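Starch synthase I (Hordeum vulgare, PDB 4HLN) is a barley enzyme of the starch synthase family, a two-domain glycosyltransferase of GT-B type, with alpha-D-glucopyranose units bound on its surface. Local coordinates at residues A[542-556]-A[564-576]. Numbering follows the deposited sequence.
Sequences VVHGTGGLRDTVETF and EEGTGWAFSPLTV. With GLC (alpha-D-glucopyranose), chain B; GLC (alpha-D-glucopyranose), chain C.
Val543 is bridged to Ala570 in the last parallel ladder of a sheet: its O takes a hydrogen bond from Phe571 N at 2.9 Å, its N gives one to Trp569 O, and Gly545 N gives one to Phe571 O. On the face shared by Val542, His544, Trp569 and Phe571, the Phe571 ring folds back over the partner strand because CG sits between backbone N and carbonyl carbon (chi1 67°); His544 CA lies 4.1 Å from its centroid, a CH-pi contact. The imidazole of His544 receives Leu574 CB over its centre, 3.8 Å from the centroid, while Phe571 O lies in plane at its edge. A hydrogen bond between His544 ND1 and Ser522 O fixes the ring's rotation.

A second set of bonds ties 554-556 to 567-570. Glu554 O accepts from Thr567 N, Gly568 O from Phe556 N at 2.8 Å, and Thr555 OG1 from Ala570 N at 3.2 Å. Phe556 runs alongside Trp569 as an oblique pair, its CB over the rim of one indole face and its CD1 3.6 Å from Trp569 CZ2, with the ring planes at 72°. Both belong to the glycan pocket: Trp569 NE1 donates a weak bond to O6 of one glucose (chain B), in plane at the indole edge, and O3 of the next (chain C) lies in plane at the edge of the Phe556 ring. Within 542-556, Asp551 OD2 takes Thr546 OG1 and Gly548 N from opposite faces of its carboxylate, bracing the type I turn from Gly548 to Asp551.

Strand 569-571 is an edge strand of the six-stranded parallel sheet in the Rossmann-like C-terminal domain of this GT-B fold, beside 540-544, which bonds on to 517-520. Helices 576-592 and 594-606 pack against Trp569, and Leu574 reaches helix 455-466.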
loop_
_atom_site.group_PDB
_atom_site.type_symbol
_atom_site.label_atom_id
_atom_site.label_comp_id
_atom_site.label_asym_id
_atom_site.label_seq_id
_atom_site.Cartn_x
_atom_site.Cartn_y
_atom_site.Cartn_z
ATOM N N VAL A 542 -11.874 0.109 -13.804
ATOM C CA VAL A 542 -12.778 1.083 -13.211
ATOM C C VAL A 542 -12.670 0.963 -11.688
ATOM O O VAL A 542 -13.010 -0.062 -11.097
ATOM C CB VAL A 542 -14.229 0.844 -13.652
ATOM C CG1 VAL A 542 -15.202 1.606 -12.751
ATOM C CG2 VAL A 542 -14.403 1.219 -15.113
ATOM N N VAL A 543 -12.200 2.023 -11.054
ATOM C CA VAL A 543 -11.783 1.939 -9.670
ATOM C C VAL A 543 -12.259 3.133 -8.836
ATOM O O VAL A 543 -12.405 4.246 -9.349
ATOM C CB VAL A 543 -10.248 1.824 -9.612
ATOM C CG1 VAL A 543 -9.610 2.995 -10.341
ATOM C CG2 VAL A 543 -9.764 1.744 -8.178
ATOM N N HIS A 544 -12.521 2.894 -7.552
ATOM C CA HIS A 544 -12.828 3.985 -6.629
ATOM C C HIS A 544 -11.613 4.863 -6.380
ATOM O O HIS A 544 -10.547 4.361 -6.007
ATOM C CB HIS A 544 -13.310 3.462 -5.281
ATOM C CG HIS A 544 -13.385 4.529 -4.232
ATOM N ND1 HIS A 544 -13.257 4.267 -2.884
ATOM C CD2 HIS A 544 -13.570 5.865 -4.337
ATOM C CE1 HIS A 544 -13.367 5.394 -2.204
ATOM N NE2 HIS A 544 -13.552 6.382 -3.064
ATOM N N GLY A 545 -11.783 6.171 -6.568
ATOM C CA GLY A 545 -10.729 7.126 -6.270
ATOM C C GLY A 545 -10.686 8.357 -7.151
ATOM O O GLY A 545 -11.552 8.588 -7.993
ATOM N N THR A 546 -9.661 9.170 -6.938
ATOM C CA THR A 546 -9.412 10.324 -7.793
ATOM C C THR A 546 -8.551 9.906 -9.002
ATOM O O THR A 546 -7.783 8.938 -8.934
ATOM C CB THR A 546 -8.791 11.496 -6.985
ATOM O OG1 THR A 546 -7.632 11.047 -6.262
ATOM C CG2 THR A 546 -9.808 12.026 -5.984
ATOM N N GLY A 547 -8.696 10.608 -10.116
ATOM C CA GLY A 547 -8.114 10.128 -11.355
ATOM C C GLY A 547 -7.162 11.093 -12.025
ATOM O O GLY A 547 -7.059 11.114 -13.254
ATOM N N GLY A 548 -6.453 11.881 -11.223
ATOM C CA GLY A 548 -5.510 12.847 -11.752
ATOM C C GLY A 548 -4.301 12.213 -12.413
ATOM O O GLY A 548 -4.076 11.003 -12.306
ATOM N N LEU A 549 -3.511 13.039 -13.094
ATOM C CA LEU A 549 -2.324 12.563 -13.795
ATOM C C LEU A 549 -1.370 11.825 -12.868
ATOM O O LEU A 549 -0.718 10.866 -13.276
ATOM C CB LEU A 549 -1.583 13.719 -14.473
ATOM C CG LEU A 549 -0.173 13.368 -14.968
ATOM C CD1 LEU A 549 -0.083 13.421 -16.497
ATOM C CD2 LEU A 549 0.896 14.256 -14.308
ATOM N N ARG A 550 -1.285 12.270 -11.621
ATOM C CA ARG A 550 -0.368 11.644 -10.682
ATOM C C ARG A 550 -0.979 10.377 -10.050
ATOM O O ARG A 550 -0.309 9.651 -9.312
ATOM C CB ARG A 550 0.065 12.652 -9.611
ATOM C CG ARG A 550 1.546 12.564 -9.204
ATOM C CD ARG A 550 2.493 12.882 -10.362
ATOM N NE ARG A 550 3.241 11.707 -10.811
ATOM C CZ ARG A 550 4.290 11.749 -11.632
ATOM N NH1 ARG A 550 4.724 12.917 -12.095
ATOM N NH2 ARG A 550 4.911 10.627 -11.988
ATOM N N ASP A 551 -2.244 10.100 -10.353
ATOM C CA ASP A 551 -2.908 8.943 -9.761
ATOM C C ASP A 551 -2.603 7.641 -10.516
ATOM O O ASP A 551 -2.241 7.654 -11.706
ATOM C CB ASP A 551 -4.414 9.191 -9.604
ATOM C CG ASP A 551 -4.732 10.215 -8.499
ATOM O OD1 ASP A 551 -4.017 10.231 -7.469
ATOM O OD2 ASP A 551 -5.694 11.007 -8.660
ATOM N N THR A 552 -2.725 6.520 -9.808
ATOM C CA THR A 552 -2.376 5.211 -10.366
ATOM C C THR A 552 -3.245 4.836 -11.574
ATOM O O THR A 552 -2.762 4.221 -12.531
ATOM C CB THR A 552 -2.399 4.105 -9.284
ATOM O OG1 THR A 552 -3.309 3.072 -9.665
ATOM C CG2 THR A 552 -2.816 4.682 -7.940
ATOM N N VAL A 553 -4.522 5.213 -11.524
ATOM C CA VAL A 553 -5.381 5.206 -12.709
ATOM C C VAL A 553 -5.807 6.632 -13.059
ATOM O O VAL A 553 -6.560 7.268 -12.320
ATOM C CB VAL A 553 -6.645 4.342 -12.514
ATOM C CG1 VAL A 553 -7.614 4.532 -13.676
ATOM C CG2 VAL A 553 -6.273 2.881 -12.345
ATOM N N GLU A 554 -5.309 7.129 -14.186
ATOM C CA GLU A 554 -5.676 8.451 -14.679
ATOM C C GLU A 554 -6.993 8.364 -15.466
ATOM O O GLU A 554 -7.088 7.639 -16.461
ATOM C CB GLU A 554 -4.541 8.998 -15.549
ATOM C CG GLU A 554 -4.740 10.413 -16.055
ATOM C CD GLU A 554 -3.677 10.823 -17.067
ATOM O OE1 GLU A 554 -3.942 11.746 -17.870
ATOM O OE2 GLU A 554 -2.579 10.220 -17.062
ATOM N N THR A 555 -8.018 9.079 -15.011
ATOM C CA THR A 555 -9.323 8.992 -15.662
ATOM C C THR A 555 -9.259 9.407 -17.133
ATOM O O THR A 555 -8.512 10.312 -17.505
ATOM C CB THR A 555 -10.397 9.825 -14.940
ATOM O OG1 THR A 555 -10.550 9.352 -13.598
ATOM C CG2 THR A 555 -11.735 9.701 -15.658
ATOM N N PHE A 556 -10.051 8.734 -17.962
ATOM C CA PHE A 556 -10.076 8.984 -19.398
ATOM C C PHE A 556 -10.529 10.386 -19.750
ATOM O O PHE A 556 -11.533 10.881 -19.235
ATOM C CB PHE A 556 -11.008 8.001 -20.091
ATOM C CG PHE A 556 -11.025 8.144 -21.577
ATOM C CD1 PHE A 556 -12.220 8.201 -22.268
ATOM C CD2 PHE A 556 -9.837 8.225 -22.290
ATOM C CE1 PHE A 556 -12.231 8.327 -23.658
ATOM C CE2 PHE A 556 -9.840 8.349 -23.679
ATOM C CZ PHE A 556 -11.041 8.404 -24.362
ATOM N N GLU A 564 -6.073 12.331 -26.846
ATOM C CA GLU A 564 -6.656 11.509 -25.784
ATOM C C GLU A 564 -5.666 11.066 -24.711
ATOM O O GLU A 564 -4.517 10.745 -25.002
ATOM C CB GLU A 564 -7.355 10.300 -26.396
ATOM C CG GLU A 564 -8.397 10.668 -27.441
ATOM C CD GLU A 564 -9.059 9.452 -28.068
ATOM O OE1 GLU A 564 -10.067 9.620 -28.789
ATOM O OE2 GLU A 564 -8.571 8.324 -27.841
ATOM N N GLU A 565 -6.124 11.057 -23.464
ATOM C CA GLU A 565 -5.267 10.724 -22.330
ATOM C C GLU A 565 -6.014 9.856 -21.328
ATOM O O GLU A 565 -7.246 9.797 -21.341
ATOM C CB GLU A 565 -4.793 12.000 -21.635
ATOM C CG GLU A 565 -4.095 12.994 -22.547
ATOM C CD GLU A 565 -3.791 14.309 -21.848
ATOM O OE1 GLU A 565 -3.682 14.302 -20.601
ATOM O OE2 GLU A 565 -3.672 15.344 -22.547
ATOM N N GLY A 566 -5.270 9.189 -20.451
ATOM C CA GLY A 566 -5.891 8.384 -19.416
ATOM C C GLY A 566 -5.763 6.896 -19.660
ATOM O O GLY A 566 -5.271 6.474 -20.703
ATOM N N THR A 567 -6.219 6.102 -18.696
ATOM C CA THR A 567 -5.981 4.662 -18.710
ATOM C C THR A 567 -7.189 3.855 -18.270
ATOM O O THR A 567 -7.201 2.636 -18.401
ATOM C CB THR A 567 -4.806 4.280 -17.795
ATOM O OG1 THR A 567 -4.909 4.997 -16.559
ATOM C CG2 THR A 567 -3.485 4.609 -18.459
ATOM N N GLY A 568 -8.192 4.538 -17.737
ATOM C CA GLY A 568 -9.412 3.888 -17.299
ATOM C C GLY A 568 -10.328 4.907 -16.656
ATOM O O GLY A 568 -10.241 6.088 -16.956
ATOM N N TRP A 569 -11.204 4.468 -15.765
ATOM C CA TRP A 569 -12.033 5.416 -15.033
ATOM C C TRP A 569 -11.907 5.268 -13.531
ATOM O O TRP A 569 -12.141 4.196 -12.985
ATOM C CB TRP A 569 -13.497 5.276 -15.430
ATOM C CG TRP A 569 -13.787 5.844 -16.763
ATOM C CD1 TRP A 569 -14.229 7.099 -17.038
ATOM C CD2 TRP A 569 -13.655 5.178 -18.022
ATOM N NE1 TRP A 569 -14.384 7.262 -18.393
ATOM C CE2 TRP A 569 -14.034 6.095 -19.021
ATOM C CE3 TRP A 569 -13.252 3.897 -18.402
ATOM C CZ2 TRP A 569 -14.019 5.773 -20.374
ATOM C CZ3 TRP A 569 -13.233 3.581 -19.746
ATOM C CH2 TRP A 569 -13.616 4.513 -20.715
ATOM N N ALA A 570 -11.540 6.354 -12.867
ATOM C CA ALA A 570 -11.609 6.413 -11.415
ATOM C C ALA A 570 -12.814 7.262 -11.038
ATOM O O ALA A 570 -13.000 8.354 -11.575
ATOM C CB ALA A 570 -10.329 7.005 -10.831
ATOM N N PHE A 571 -13.632 6.759 -10.122
ATOM C CA PHE A 571 -14.845 7.461 -9.726
ATOM C C PHE A 571 -14.876 7.733 -8.233
ATOM O O PHE A 571 -14.377 6.947 -7.434
ATOM C CB PHE A 571 -16.081 6.651 -10.120
ATOM C CG PHE A 571 -16.228 5.357 -9.357
ATOM C CD1 PHE A 571 -15.615 4.193 -9.811
ATOM C CD2 PHE A 571 -16.977 5.303 -8.189
ATOM C CE1 PHE A 571 -15.753 3.000 -9.119
ATOM C CE2 PHE A 571 -17.117 4.106 -7.490
ATOM C CZ PHE A 571 -16.506 2.955 -7.955
ATOM N N SER A 572 -15.484 8.854 -7.869
ATOM C CA SER A 572 -15.681 9.213 -6.473
ATOM C C SER A 572 -16.924 10.079 -6.401
ATOM O O SER A 572 -17.171 10.887 -7.295
ATOM C CB SER A 572 -14.469 9.971 -5.923
ATOM O OG SER A 572 -14.568 10.147 -4.522
ATOM N N PRO A 573 -17.699 9.932 -5.322
ATOM C CA PRO A 573 -17.292 9.093 -4.198
ATOM C C PRO A 573 -17.769 7.673 -4.410
ATOM O O PRO A 573 -18.350 7.355 -5.448
ATOM C CB PRO A 573 -18.069 9.707 -3.045
ATOM C CG PRO A 573 -19.383 10.063 -3.700
ATOM C CD PRO A 573 -19.020 10.541 -5.092
ATOM N N LEU A 574 -17.549 6.837 -3.406
ATOM C CA LEU A 574 -17.907 5.434 -3.499
ATOM C C LEU A 574 -19.407 5.219 -3.310
ATOM O O LEU A 574 -19.867 4.935 -2.209
ATOM C CB LEU A 574 -17.108 4.624 -2.474
ATOM C CG LEU A 574 -17.195 3.103 -2.574
ATOM C CD1 LEU A 574 -16.994 2.620 -4.007
ATOM C CD2 LEU A 574 -16.190 2.466 -1.644
ATOM N N THR A 575 -20.166 5.343 -4.393
ATOM C CA THR A 575 -21.616 5.157 -4.328
ATOM C C THR A 575 -22.141 4.355 -5.506
ATOM O O THR A 575 -21.649 4.471 -6.629
ATOM C CB THR A 575 -22.344 6.506 -4.349
ATOM O OG1 THR A 575 -22.349 7.024 -5.690
ATOM C CG2 THR A 575 -21.646 7.495 -3.415
ATOM N N VAL A 576 -23.170 3.565 -5.251
ATOM C CA VAL A 576 -23.815 2.797 -6.308
ATOM C C VAL A 576 -24.128 3.638 -7.549
ATOM O O VAL A 576 -24.096 3.137 -8.670
ATOM C CB VAL A 576 -25.106 2.161 -5.794
ATOM C CG1 VAL A 576 -25.869 1.517 -6.933
ATOM C CG2 VAL A 576 -24.795 1.155 -4.698
HETATM C C1 GLC B . -13.652 13.740 -18.126
HETATM C C2 GLC B . -13.722 14.579 -19.386
HETATM C C3 GLC B . -14.790 14.053 -20.357
HETATM C C4 GLC B . -14.914 12.522 -20.502
HETATM C C5 GLC B . -14.767 11.907 -19.108
HETATM C C6 GLC B . -14.636 10.395 -19.110
HETATM O O2 GLC B . -14.012 15.909 -19.005
HETATM O O3 GLC B . -14.531 14.613 -21.622
HETATM O O4 GLC B . -16.174 12.299 -21.157
HETATM O O5 GLC B . -13.585 12.389 -18.503
HETATM O O6 GLC B . -15.510 9.862 -18.148
HETATM C C1 GLC C . -16.656 11.011 -21.706
HETATM C C2 GLC C . -15.727 9.939 -22.320
HETATM C C3 GLC C . -15.429 9.992 -23.835
HETATM C C4 GLC C . -16.529 10.557 -24.726
HETATM C C5 GLC C . -17.377 11.578 -23.966
HETATM C C6 GLC C . -18.672 11.829 -24.733
HETATM O O2 GLC C . -14.514 9.872 -21.606
HETATM O O3 GLC C . -15.223 8.671 -24.289
HETATM O O4 GLC C . -15.973 11.114 -25.927
HETATM O O5 GLC C . -17.718 11.171 -22.642
HETATM O O6 GLC C . -19.693 11.012 -24.208
#